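Side-chain contacts in phosphoribosylaminoimidazole-succinocarboxamide synthase (Saccharomyces cerevisiae, PDB 2CNQ), which catalyses the ATP-dependent joining of L-aspartate to the imidazole carboxylate of CAIR, forming SAICAR in de novo purine biosynthesis: residues A[62-67]-A[234-239]; A[70-75]-A[196-201]; A[192-197]-A[218-223]. All coordinates share one frame; numbering follows the deposited sequence.

Contact 1. Residues A[62-67]-A[234-239]; sequences EFWFKF and EVLTPD. With AMZ (aminoimidazole 4-carboxamide ribonucleotide), chain C.
The indole of W64 is held between two neighbours: L236 CB covers one face, off-centre toward the rim, and F63 CD1 from the same helix covers the other, while F67 CD2 lies in the plane at its edge. The phenyl ring of F65 has V235 CG2 over one face, 3.8 Å from the ring centroid. Above the indole, L236 CB comes to 3.3 Å of the centroid of the five-membered ring, a close CH-pi contact, and L236 CD1 reaches farther along the same ring system, 3.8 Å from W64 CD2. The leucine lies athwart the indole. W64 turns its CG anti to the carbonyl carbon (chi1 -68°), which carries the indole across to the other segment. There W64 NE1 gives a weak, bent hydrogen bond to L236 O (2.9 Å, 120° at the hydrogen). Tryptophan suits this buried position because its broad apolar faces can pack while its single N-H can still reach a backbone carbonyl, if only weakly. V235 is divided between two aromatic residues: its CG1 lies 3.5 Å from W64 CB, and its other methyl, CG2, serves F65, so a beta-branched side chain fills both places. Past L236, T237 OG1 donates to E234 OE2 (2.7 Å) from above the carboxylate plane, and R21 forms a salt bridge with the same oxygen. D239 reaches the aminoimidazole nucleotide with its backbone, D239 O being 3.1 Å from AMZ N3, while its carboxylate forms a salt bridge with K53 (OD1) and a hydrogen bond with Y292 (OD2). The contact joins the C-terminal end of helix 53-67 to the irregular break in strand 228-245, with L299 of helix 282-300 beside W64 and F218 of strand 211-223 against V235 and L236.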
loop_
_atom_site.group_PDB
_atom_site.type_symbol
_atom_site.label_atom_id
_atom_site.label_comp_id
_atom_site.label_asym_id
_atom_site.label_seq_id
_atom_site.Cartn_x
_atom_site.Cartn_y
_atom_site.Cartn_z
ATOM N N GLU A 62 -1.363 -5.891 8.629
ATOM C CA GLU A 62 -0.933 -6.638 9.785
ATOM C C GLU A 62 -0.476 -8.006 9.424
ATOM O O GLU A 62 0.503 -8.502 9.948
ATOM C CB GLU A 62 -2.033 -6.702 10.814
ATOM C CG GLU A 62 -2.317 -5.364 11.456
ATOM C CD GLU A 62 -3.355 -5.501 12.458
ATOM O OE1 GLU A 62 -3.003 -5.754 13.627
ATOM O OE2 GLU A 62 -4.513 -5.445 12.077
ATOM N N PHE A 63 -1.180 -8.639 8.501
ATOM C CA PHE A 63 -0.781 -9.947 8.053
ATOM C C PHE A 63 0.626 -9.916 7.518
ATOM O O PHE A 63 1.453 -10.743 7.840
ATOM C CB PHE A 63 -1.733 -10.440 6.990
ATOM C CG PHE A 63 -1.236 -11.645 6.303
ATOM C CD1 PHE A 63 -0.529 -11.526 5.139
ATOM C CD2 PHE A 63 -1.421 -12.897 6.839
ATOM C CE1 PHE A 63 -0.007 -12.628 4.521
ATOM C CE2 PHE A 63 -0.910 -13.991 6.222
ATOM C CZ PHE A 63 -0.180 -13.846 5.074
ATOM N N TRP A 64 0.902 -8.937 6.665
ATOM C CA TRP A 64 2.209 -8.874 6.070
ATOM C C TRP A 64 3.255 -8.445 7.043
ATOM O O TRP A 64 4.382 -8.910 6.958
ATOM C CB TRP A 64 2.205 -7.977 4.880
ATOM C CG TRP A 64 1.427 -8.479 3.750
ATOM C CD1 TRP A 64 0.318 -7.922 3.264
ATOM C CD2 TRP A 64 1.712 -9.603 2.918
ATOM N NE1 TRP A 64 -0.137 -8.626 2.182
ATOM C CE2 TRP A 64 0.733 -9.644 1.936
ATOM C CE3 TRP A 64 2.702 -10.570 2.914
ATOM C CZ2 TRP A 64 0.745 -10.567 0.915
ATOM C CZ3 TRP A 64 2.697 -11.495 1.906
ATOM C CH2 TRP A 64 1.731 -11.501 0.935
ATOM N N PHE A 65 2.937 -7.540 7.948
ATOM C CA PHE A 65 3.912 -7.173 8.946
ATOM C C PHE A 65 4.348 -8.391 9.710
ATOM O O PHE A 65 5.511 -8.560 9.998
ATOM C CB PHE A 65 3.356 -6.137 9.898
ATOM C CG PHE A 65 3.322 -4.752 9.356
ATOM C CD1 PHE A 65 4.469 -4.165 8.883
ATOM C CD2 PHE A 65 2.171 -4.002 9.393
ATOM C CE1 PHE A 65 4.445 -2.878 8.435
ATOM C CE2 PHE A 65 2.150 -2.722 8.936
ATOM C CZ PHE A 65 3.283 -2.174 8.441
ATOM N N LYS A 66 3.393 -9.245 10.029
ATOM C CA LYS A 66 3.689 -10.433 10.758
ATOM C C LYS A 66 4.463 -11.397 9.891
ATOM O O LYS A 66 5.393 -12.038 10.362
ATOM C CB LYS A 66 2.386 -11.032 11.226
ATOM C CG LYS A 66 2.566 -12.296 12.031
ATOM C CD LYS A 66 1.263 -12.871 12.508
ATOM C CE LYS A 66 0.516 -11.956 13.462
ATOM N NZ LYS A 66 1.286 -11.567 14.677
ATOM N N PHE A 67 4.072 -11.538 8.630
ATOM C CA PHE A 67 4.755 -12.417 7.713
ATOM C C PHE A 67 6.205 -12.035 7.554
ATOM O O PHE A 67 7.077 -12.876 7.405
ATOM C CB PHE A 67 4.046 -12.363 6.382
ATOM C CG PHE A 67 4.618 -13.242 5.347
ATOM C CD1 PHE A 67 4.411 -14.593 5.359
ATOM C CD2 PHE A 67 5.345 -12.718 4.324
ATOM C CE1 PHE A 67 4.947 -15.375 4.355
ATOM C CE2 PHE A 67 5.867 -13.492 3.337
ATOM C CZ PHE A 67 5.676 -14.809 3.353
ATOM N N GLU A 234 1.385 1.015 4.952
ATOM C CA GLU A 234 0.686 -0.191 4.671
ATOM C C GLU A 234 1.557 -1.078 3.832
ATOM O O GLU A 234 2.458 -0.636 3.160
ATOM C CB GLU A 234 -0.628 0.083 3.974
ATOM C CG GLU A 234 -0.454 0.522 2.548
ATOM C CD GLU A 234 -1.738 0.838 1.871
ATOM O OE1 GLU A 234 -1.691 1.709 0.981
ATOM O OE2 GLU A 234 -2.761 0.231 2.191
ATOM N N VAL A 235 1.235 -2.342 3.875
ATOM C CA VAL A 235 2.056 -3.339 3.231
ATOM C C VAL A 235 1.174 -4.257 2.446
ATOM O O VAL A 235 0.293 -4.880 2.998
ATOM C CB VAL A 235 2.847 -4.124 4.252
ATOM C CG1 VAL A 235 3.719 -5.102 3.532
ATOM C CG2 VAL A 235 3.649 -3.218 5.130
ATOM N N LEU A 236 1.465 -4.329 1.166
ATOM C CA LEU A 236 0.906 -5.325 0.268
ATOM C C LEU A 236 -0.585 -5.391 0.431
ATOM O O LEU A 236 -1.191 -6.439 0.581
ATOM C CB LEU A 236 1.598 -6.648 0.449
ATOM C CG LEU A 236 2.952 -6.652 -0.208
ATOM C CD1 LEU A 236 3.826 -7.709 0.399
ATOM C CD2 LEU A 236 2.810 -6.869 -1.695
ATOM N N THR A 237 -1.191 -4.233 0.301
ATOM C CA THR A 237 -2.619 -4.153 0.228
ATOM C C THR A 237 -3.001 -3.927 -1.199
ATOM O O THR A 237 -2.196 -3.623 -2.035
ATOM C CB THR A 237 -3.172 -3.062 1.083
ATOM O OG1 THR A 237 -2.932 -1.834 0.408
ATOM C CG2 THR A 237 -2.587 -3.051 2.467
ATOM N N PRO A 238 -4.285 -4.008 -1.505
ATOM C CA PRO A 238 -4.694 -3.793 -2.871
ATOM C C PRO A 238 -4.724 -2.349 -3.229
ATOM O O PRO A 238 -4.904 -2.037 -4.382
ATOM C CB PRO A 238 -6.042 -4.502 -2.967
ATOM C CG PRO A 238 -6.146 -5.307 -1.707
ATOM C CD PRO A 238 -5.388 -4.530 -0.698
ATOM N N ASP A 239 -4.494 -1.459 -2.267
ATOM C CA ASP A 239 -4.180 -0.087 -2.606
ATOM C C ASP A 239 -2.731 0.030 -3.005
ATOM O O ASP A 239 -2.409 0.766 -3.909
ATOM C CB ASP A 239 -4.409 0.848 -1.425
ATOM C CG ASP A 239 -5.781 1.358 -1.298
ATOM O OD1 ASP A 239 -6.003 2.152 -0.372
ATOM O OD2 ASP A 239 -6.634 1.083 -2.128
HETATM O O5 AMZ C . 0.230 5.084 -3.034
HETATM C C6 AMZ C . 1.092 5.375 -3.837
HETATM N N2 AMZ C . 1.662 6.573 -3.902
HETATM C C3A AMZ C . 1.581 4.392 -4.784
HETATM C C7A AMZ C . 1.117 3.119 -4.922
HETATM N N3 AMZ C . 0.205 2.407 -4.232
HETATM N N1 AMZ C . 2.547 4.618 -5.691
HETATM C C5 AMZ C . 2.692 3.503 -6.371
HETATM N N AMZ C . 1.811 2.581 -5.923
HETATM C C1 AMZ C . 1.721 1.216 -6.379
HETATM C C2 AMZ C . 0.660 0.980 -7.412
HETATM C C3 AMZ C . 1.199 -0.205 -8.158
HETATM O O2 AMZ C . 0.893 -1.342 -7.381
HETATM O O1 AMZ C . -0.585 0.758 -6.782
HETATM O O AMZ C . 2.927 0.945 -7.035
HETATM C C AMZ C . 2.694 0.067 -8.126
HETATM C C4 AMZ C . 3.236 0.659 -9.385
HETATM O O3 AMZ C . 2.365 1.695 -9.808
HETATM P P AMZ C . 2.626 2.369 -11.230
HETATM O OP1 AMZ C . 3.867 3.191 -11.115
HETATM O O4 AMZ C . 1.396 3.218 -11.448
HETATM O OP2 AMZ C . 2.786 1.301 -12.263
#

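Contact 2. Residues A[70-75]-A[196-201]; sequences NDVRNH and VKLYSK. With ADP (adenosine-5'-diphosphate), chain B.
D71 places its carboxyl carbon beside the backbone N, anti to the carbonyl carbon (chi1 -57°), and K201 runs out to meet it as a fully extended chain, with CG anti to its own N (chi1 179°). The acid and the base reach toward each other and close a salt bridge between the loop before edge strand 73-74 and helix 185-209, a helix packed on a mixed, largely antiparallel sheet. K201 NZ donates to the syn lone pair of D71 OD2 at 2.7 Å, while D71 OD1 stays farther off, at 3.5 Å from the same nitrogen, so one oxygen takes the bond. A short acid and a long flexible base suit this partly exposed rim, because the lysine can span the gap to the loop; it also forms a cation-pi contact with F67. An alanine here would keep a carbon against L198 but would probably leave the K201 ammonium without its carboxylate mate and the lysine chain freer to turn. Deeper in, the bridge gives way to hydrocarbon. L198 CD2 rests on D71 CB (3.6 Å), and both L198 methyls stand 4.0 Å from V72 CG1. Leucine is apt here, since its branched end also meets F218 and F220 of the sheet beneath the helix. Farther along the loop segment, H75 lies in the ADP pocket, edge-on to the base in its own ring plane: ADP N6 donates to H75 ND1 at 2.9 Å, with 150° at the hydrogen.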
loop_
_atom_site.group_PDB
_atom_site.type_symbol
_atom_site.label_atom_id
_atom_site.label_comp_id
_atom_site.label_asym_id
_atom_site.label_seq_id
_atom_site.Cartn_x
_atom_site.Cartn_y
_atom_site.Cartn_z
ATOM N N ASN A 70 10.324 -11.184 10.795
ATOM C CA ASN A 70 11.720 -11.530 10.933
ATOM C C ASN A 70 12.587 -10.964 9.852
ATOM O O ASN A 70 13.790 -11.091 9.906
ATOM C CB ASN A 70 11.893 -13.036 10.959
ATOM C CG ASN A 70 11.247 -13.651 12.155
ATOM O OD1 ASN A 70 11.260 -13.057 13.233
ATOM N ND2 ASN A 70 10.656 -14.829 11.981
ATOM N N ASP A 71 11.996 -10.330 8.863
ATOM C CA ASP A 71 12.701 -9.811 7.734
ATOM C C ASP A 71 12.947 -8.354 7.834
ATOM O O ASP A 71 13.877 -7.862 7.230
ATOM C CB ASP A 71 11.908 -10.079 6.479
ATOM C CG ASP A 71 11.635 -11.518 6.313
ATOM O OD1 ASP A 71 12.610 -12.255 6.151
ATOM O OD2 ASP A 71 10.475 -11.913 6.402
ATOM N N VAL A 72 12.111 -7.640 8.557
ATOM C CA VAL A 72 12.215 -6.214 8.635
ATOM C C VAL A 72 11.484 -5.741 9.855
ATOM O O VAL A 72 10.424 -6.238 10.175
ATOM C CB VAL A 72 11.700 -5.557 7.360
ATOM C CG1 VAL A 72 10.228 -5.796 7.194
ATOM C CG2 VAL A 72 12.042 -4.120 7.301
ATOM N N ARG A 73 12.080 -4.799 10.543
ATOM C CA ARG A 73 11.400 -4.091 11.586
ATOM C C ARG A 73 10.259 -3.326 11.006
ATOM O O ARG A 73 10.354 -2.870 9.896
ATOM C CB ARG A 73 12.318 -3.085 12.254
ATOM C CG ARG A 73 13.292 -3.690 13.231
ATOM C CD ARG A 73 14.040 -2.610 13.971
ATOM N NE ARG A 73 13.117 -1.720 14.661
ATOM C CZ ARG A 73 13.446 -0.527 15.138
ATOM N NH1 ARG A 73 14.690 -0.085 15.034
ATOM N NH2 ARG A 73 12.533 0.224 15.731
ATOM N N ASN A 74 9.217 -3.139 11.779
ATOM C CA ASN A 74 8.098 -2.374 11.302
ATOM C C ASN A 74 7.668 -1.353 12.307
ATOM O O ASN A 74 8.133 -1.318 13.420
ATOM C CB ASN A 74 6.976 -3.290 10.878
ATOM C CG ASN A 74 6.402 -4.028 12.026
ATOM O OD1 ASN A 74 5.970 -3.418 12.998
ATOM N ND2 ASN A 74 6.407 -5.329 11.954
ATOM N N HIS A 75 6.750 -0.513 11.894
ATOM C CA HIS A 75 6.318 0.589 12.714
ATOM C C HIS A 75 5.293 0.252 13.743
ATOM O O HIS A 75 4.899 1.119 14.490
ATOM C CB HIS A 75 5.815 1.746 11.881
ATOM C CG HIS A 75 4.602 1.509 11.098
ATOM N ND1 HIS A 75 3.947 2.587 10.575
ATOM C CD2 HIS A 75 3.918 0.412 10.752
ATOM C CE1 HIS A 75 2.908 2.147 9.921
ATOM N NE2 HIS A 75 2.870 0.833 10.005
ATOM N N VAL A 196 13.342 -5.469 -2.621
ATOM C CA VAL A 196 13.256 -6.597 -3.503
ATOM C C VAL A 196 13.197 -7.867 -2.701
ATOM O O VAL A 196 12.455 -8.757 -3.043
ATOM C CB VAL A 196 14.395 -6.606 -4.506
ATOM C CG1 VAL A 196 14.524 -7.930 -5.179
ATOM C CG2 VAL A 196 14.167 -5.490 -5.502
ATOM N N LYS A 197 13.954 -7.953 -1.641
ATOM C CA LYS A 197 13.930 -9.130 -0.826
ATOM C C LYS A 197 12.556 -9.364 -0.246
ATOM O O LYS A 197 12.037 -10.453 -0.288
ATOM C CB LYS A 197 14.946 -8.989 0.267
ATOM C CG LYS A 197 15.184 -10.262 0.984
ATOM C CD LYS A 197 16.223 -10.125 2.049
ATOM C CE LYS A 197 17.593 -10.003 1.497
ATOM N NZ LYS A 197 18.599 -10.260 2.569
ATOM N N LEU A 198 11.970 -8.314 0.315
ATOM C CA LEU A 198 10.655 -8.437 0.886
ATOM C C LEU A 198 9.667 -8.795 -0.167
ATOM O O LEU A 198 8.850 -9.671 0.008
ATOM C CB LEU A 198 10.239 -7.164 1.584
ATOM C CG LEU A 198 11.120 -6.704 2.719
ATOM C CD1 LEU A 198 10.616 -5.408 3.259
ATOM C CD2 LEU A 198 11.204 -7.734 3.807
ATOM N N TYR A 199 9.711 -8.101 -1.269
ATOM C CA TYR A 199 8.804 -8.388 -2.335
ATOM C C TYR A 199 8.921 -9.817 -2.781
ATOM O O TYR A 199 7.934 -10.477 -2.948
ATOM C CB TYR A 199 9.053 -7.464 -3.519
ATOM C CG TYR A 199 8.345 -7.926 -4.726
ATOM C CD1 TYR A 199 7.039 -7.630 -4.928
ATOM C CD2 TYR A 199 8.993 -8.693 -5.650
ATOM C CE1 TYR A 199 6.369 -8.121 -6.026
ATOM C CE2 TYR A 199 8.341 -9.191 -6.743
ATOM C CZ TYR A 199 7.024 -8.894 -6.921
ATOM O OH TYR A 199 6.449 -9.429 -8.017
ATOM N N SER A 200 10.123 -10.291 -3.011
ATOM C CA SER A 200 10.281 -11.624 -3.528
ATOM C C SER A 200 9.731 -12.645 -2.587
ATOM O O SER A 200 9.113 -13.599 -3.023
ATOM C CB SER A 200 11.724 -11.917 -3.811
ATOM O OG SER A 200 12.085 -11.246 -4.994
ATOM N N LYS A 201 9.962 -12.476 -1.308
ATOM C CA LYS A 201 9.432 -13.405 -0.347
ATOM C C LYS A 201 7.941 -13.415 -0.413
ATOM O O LYS A 201 7.315 -14.455 -0.392
ATOM C CB LYS A 201 9.904 -13.028 1.024
ATOM C CG LYS A 201 9.379 -13.928 2.082
ATOM C CD LYS A 201 9.934 -13.639 3.444
ATOM C CE LYS A 201 9.221 -14.439 4.480
ATOM N NZ LYS A 201 9.914 -14.458 5.750
HETATM P PB ADP B . -1.166 9.136 1.239
HETATM O O1B ADP B . -0.927 7.830 0.639
HETATM O O2B ADP B . 0.011 10.014 1.165
HETATM O O3B ADP B . -2.318 9.894 0.794
HETATM P PA ADP B . -2.171 7.755 3.526
HETATM O O1A ADP B . -1.729 6.441 3.055
HETATM O O2A ADP B . -3.589 8.077 3.513
HETATM O O3A ADP B . -1.373 8.896 2.795
HETATM O "O5'" ADP B . -1.682 8.007 4.996
HETATM C "C5'" ADP B . -0.484 7.514 5.553
HETATM C "C4'" ADP B . 0.485 8.646 5.722
HETATM O "O4'" ADP B . 1.274 8.324 6.865
HETATM C "C3'" ADP B . 1.457 8.789 4.592
HETATM O "O3'" ADP B . 1.940 10.109 4.535
HETATM C "C2'" ADP B . 2.593 7.905 5.032
HETATM O "O2'" ADP B . 3.800 8.182 4.395
HETATM C "C1'" ADP B . 2.629 8.221 6.479
HETATM N N9 ADP B . 3.232 7.241 7.332
HETATM C C8 ADP B . 3.140 5.915 7.217
HETATM N N7 ADP B . 3.711 5.280 8.206
HETATM C C5 ADP B . 4.202 6.250 8.994
HETATM C C6 ADP B . 4.898 6.265 10.225
HETATM N N6 ADP B . 5.198 5.147 10.853
HETATM N N1 ADP B . 5.314 7.426 10.718
HETATM C C2 ADP B . 4.972 8.552 10.099
HETATM N N3 ADP B . 4.256 8.668 8.991
HETATM C C4 ADP B . 3.889 7.509 8.447
#

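Contact 3. Residues A[192-197]-A[218-223]; sequences AELAVK and FEFGID. With ADP (adenosine-5'-diphosphate), chain B.
L194 is the first residue of the helical segment to touch the strand, and it does so in a helix-on-sheet packing: helix 185-209 lies against the mixed, largely antiparallel sheet to which the next strand, 211-223, belongs. The short axes pass 10.3 Å apart with their directions 135° from each other, as a chain that turns back between helix and strand would run. L194 has its CG anti to the backbone N (chi1 176°), which brings CD2 to the F220 ring at a slant. A195 follows, and its small size matters: with only a methyl, it lets two phenylalanines approach the helix backbone itself. F220 has two conformers, so its contacts are less certain; in one of them the ring meets A195 edge-on, with A195 CA near the ring plane and 3.8 Å from F220 CZ. F218 also turns an edge to this residue, its CE2 lying 3.5 Å from the backbone A195 O, while F218 CD2 stands 4.1 Å from A195 CB. The two rings, two residues apart on one side of the strand, are large enough to fill the layer between sheet and helix, which V119 and L198 also line. E219, between them, points to the opposite side, where its carboxylate pairs with K217 and E219 OE2 accepts a hydrogen bond of 2.6 Å from the ribose hydroxyl ADP O2'.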
loop_
_atom_site.group_PDB
_atom_site.type_symbol
_atom_site.label_atom_id
_atom_site.label_comp_id
_atom_site.label_asym_id
_atom_site.label_seq_id
_atom_site.Cartn_x
_atom_site.Cartn_y
_atom_site.Cartn_z
ATOM N N ALA A 192 16.703 -0.584 -1.886
ATOM C CA ALA A 192 16.417 -1.380 -3.033
ATOM C C ALA A 192 16.513 -2.833 -2.738
ATOM O O ALA A 192 15.675 -3.620 -3.130
ATOM C CB ALA A 192 17.409 -1.045 -4.126
ATOM N N GLU A 193 17.564 -3.210 -2.058
ATOM C CA GLU A 193 17.773 -4.603 -1.838
ATOM C C GLU A 193 16.768 -5.154 -0.882
ATOM O O GLU A 193 16.275 -6.233 -1.090
ATOM C CB GLU A 193 19.167 -4.856 -1.366
ATOM C CG GLU A 193 20.139 -4.604 -2.474
ATOM C CD GLU A 193 21.520 -4.997 -2.137
ATOM O OE1 GLU A 193 22.351 -4.975 -3.042
ATOM O OE2 GLU A 193 21.786 -5.303 -0.969
ATOM N N LEU A 194 16.437 -4.409 0.144
ATOM C CA LEU A 194 15.489 -4.886 1.100
ATOM C C LEU A 194 14.144 -4.974 0.445
ATOM O O LEU A 194 13.425 -5.928 0.633
ATOM C CB LEU A 194 15.429 -3.956 2.276
ATOM C CG LEU A 194 14.394 -4.294 3.325
ATOM C CD1 LEU A 194 14.646 -5.670 3.887
ATOM C CD2 LEU A 194 14.412 -3.269 4.403
ATOM N N ALA A 195 13.777 -3.967 -0.306
ATOM C CA ALA A 195 12.477 -3.982 -0.923
ATOM C C ALA A 195 12.335 -5.176 -1.823
ATOM O O ALA A 195 11.308 -5.820 -1.825
ATOM C CB ALA A 195 12.273 -2.706 -1.688
ATOM N N VAL A 196 13.342 -5.469 -2.621
ATOM C CA VAL A 196 13.256 -6.597 -3.503
ATOM C C VAL A 196 13.197 -7.867 -2.701
ATOM O O VAL A 196 12.455 -8.757 -3.043
ATOM C CB VAL A 196 14.395 -6.606 -4.506
ATOM C CG1 VAL A 196 14.524 -7.930 -5.179
ATOM C CG2 VAL A 196 14.167 -5.490 -5.502
ATOM N N LYS A 197 13.954 -7.953 -1.641
ATOM C CA LYS A 197 13.930 -9.130 -0.826
ATOM C C LYS A 197 12.556 -9.364 -0.246
ATOM O O LYS A 197 12.037 -10.453 -0.288
ATOM C CB LYS A 197 14.946 -8.989 0.267
ATOM C CG LYS A 197 15.184 -10.262 0.984
ATOM C CD LYS A 197 16.223 -10.125 2.049
ATOM C CE LYS A 197 17.593 -10.003 1.497
ATOM N NZ LYS A 197 18.599 -10.260 2.569
ATOM N N PHE A 218 6.066 -0.130 -1.217
ATOM C CA PHE A 218 6.367 -0.112 0.190
ATOM C C PHE A 218 6.708 1.304 0.570
ATOM O O PHE A 218 7.122 2.088 -0.235
ATOM C CB PHE A 218 7.569 -0.972 0.490
ATOM C CG PHE A 218 7.432 -2.413 0.177
ATOM C CD1 PHE A 218 6.455 -3.178 0.753
ATOM C CD2 PHE A 218 8.321 -3.015 -0.663
ATOM C CE1 PHE A 218 6.408 -4.515 0.522
ATOM C CE2 PHE A 218 8.267 -4.360 -0.913
ATOM C CZ PHE A 218 7.319 -5.106 -0.327
ATOM N N GLU A 219 6.607 1.563 1.849
ATOM C CA GLU A 219 7.195 2.707 2.451
ATOM C C GLU A 219 8.083 2.261 3.546
ATOM O O GLU A 219 7.765 1.365 4.300
ATOM C CB GLU A 219 6.166 3.669 2.985
ATOM C CG GLU A 219 5.305 4.212 1.897
ATOM C CD GLU A 219 4.427 5.341 2.302
ATOM O OE1 GLU A 219 3.446 5.572 1.570
ATOM O OE2 GLU A 219 4.717 5.982 3.324
ATOM N N PHE A 220 9.220 2.899 3.603
ATOM C CA PHE A 220 10.201 2.617 4.605
ATOM C C PHE A 220 10.504 3.849 5.392
ATOM O O PHE A 220 10.547 4.944 4.867
ATOM C CB PHE A 220 11.505 2.206 3.948
ATOM C CG PHE A 220 11.526 0.872 3.238
ATOM C CD1 PHE A 220 10.557 -0.092 3.399
ATOM C CD2 PHE A 220 12.574 0.568 2.394
ATOM C CE1 PHE A 220 10.682 -1.303 2.740
ATOM C CE2 PHE A 220 12.676 -0.662 1.778
ATOM C CZ PHE A 220 11.750 -1.576 1.968
ATOM N N GLY A 221 10.766 3.639 6.647
ATOM C CA GLY A 221 11.365 4.602 7.503
ATOM C C GLY A 221 12.761 4.195 7.811
ATOM O O GLY A 221 13.243 3.144 7.415
ATOM N N ILE A 222 13.418 5.062 8.540
ATOM C CA ILE A 222 14.764 4.815 8.931
ATOM C C ILE A 222 14.872 5.211 10.368
ATOM O O ILE A 222 14.532 6.302 10.756
ATOM C CB ILE A 222 15.753 5.570 8.026
ATOM C CG1 ILE A 222 17.193 5.291 8.431
ATOM C CG2 ILE A 222 15.481 7.065 7.977
ATOM C CD1 ILE A 222 17.659 3.934 8.109
ATOM N N ASP A 223 15.361 4.298 11.165
ATOM C CA ASP A 223 15.663 4.573 12.546
ATOM C C ASP A 223 17.126 4.827 12.585
ATOM O O ASP A 223 17.947 3.904 12.541
ATOM C CB ASP A 223 15.329 3.386 13.422
ATOM C CG ASP A 223 15.673 3.636 14.846
ATOM O OD1 ASP A 223 16.469 4.558 15.125
ATOM O OD2 ASP A 223 15.137 2.919 15.688
HETATM P PB ADP B . -1.166 9.136 1.239
HETATM O O1B ADP B . -0.927 7.830 0.639
HETATM O O2B ADP B . 0.011 10.014 1.165
HETATM O O3B ADP B . -2.318 9.894 0.794
HETATM P PA ADP B . -2.171 7.755 3.526
HETATM O O1A ADP B . -1.729 6.441 3.055
HETATM O O2A ADP B . -3.589 8.077 3.513
HETATM O O3A ADP B . -1.373 8.896 2.795
HETATM O "O5'" ADP B . -1.682 8.007 4.996
HETATM C "C5'" ADP B . -0.484 7.514 5.553
HETATM C "C4'" ADP B . 0.485 8.646 5.722
HETATM O "O4'" ADP B . 1.274 8.324 6.865
HETATM C "C3'" ADP B . 1.457 8.789 4.592
HETATM O "O3'" ADP B . 1.940 10.109 4.535
HETATM C "C2'" ADP B . 2.593 7.905 5.032
HETATM O "O2'" ADP B . 3.800 8.182 4.395
HETATM C "C1'" ADP B . 2.629 8.221 6.479
HETATM N N9 ADP B . 3.232 7.241 7.332
HETATM C C8 ADP B . 3.140 5.915 7.217
HETATM N N7 ADP B . 3.711 5.280 8.206
HETATM C C5 ADP B . 4.202 6.250 8.994
HETATM C C6 ADP B . 4.898 6.265 10.225
HETATM N N6 ADP B . 5.198 5.147 10.853
HETATM N N1 ADP B . 5.314 7.426 10.718
HETATM C C2 ADP B . 4.972 8.552 10.099
HETATM N N3 ADP B . 4.256 8.668 8.991
HETATM C C4 ADP B . 3.889 7.509 8.447
#

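How the contacts relate
Along the chain the segments run 62-67, 70-75, 192-197 overlapping 196-201, then 218-223 and 234-239, so contact 1 closes a loop that encloses contacts 2 and 3. All three reach one mixed sheet, in which strand 228-245 lies between 73-74 and 211-223. Contacts 2 and 3 share helix 185-209, their centres about 7 Å apart, and R73 joins D223 in a salt bridge. The centre of contact 1 is about 10 Å from that of contact 2, where F65 meets H75, and about 14 Å from that of contact 3, where V235 and L236 meet F218. The packing thus connects sheet and flanking loops that serve ADP (H75, E219) and the aminoimidazole nucleotide (D239).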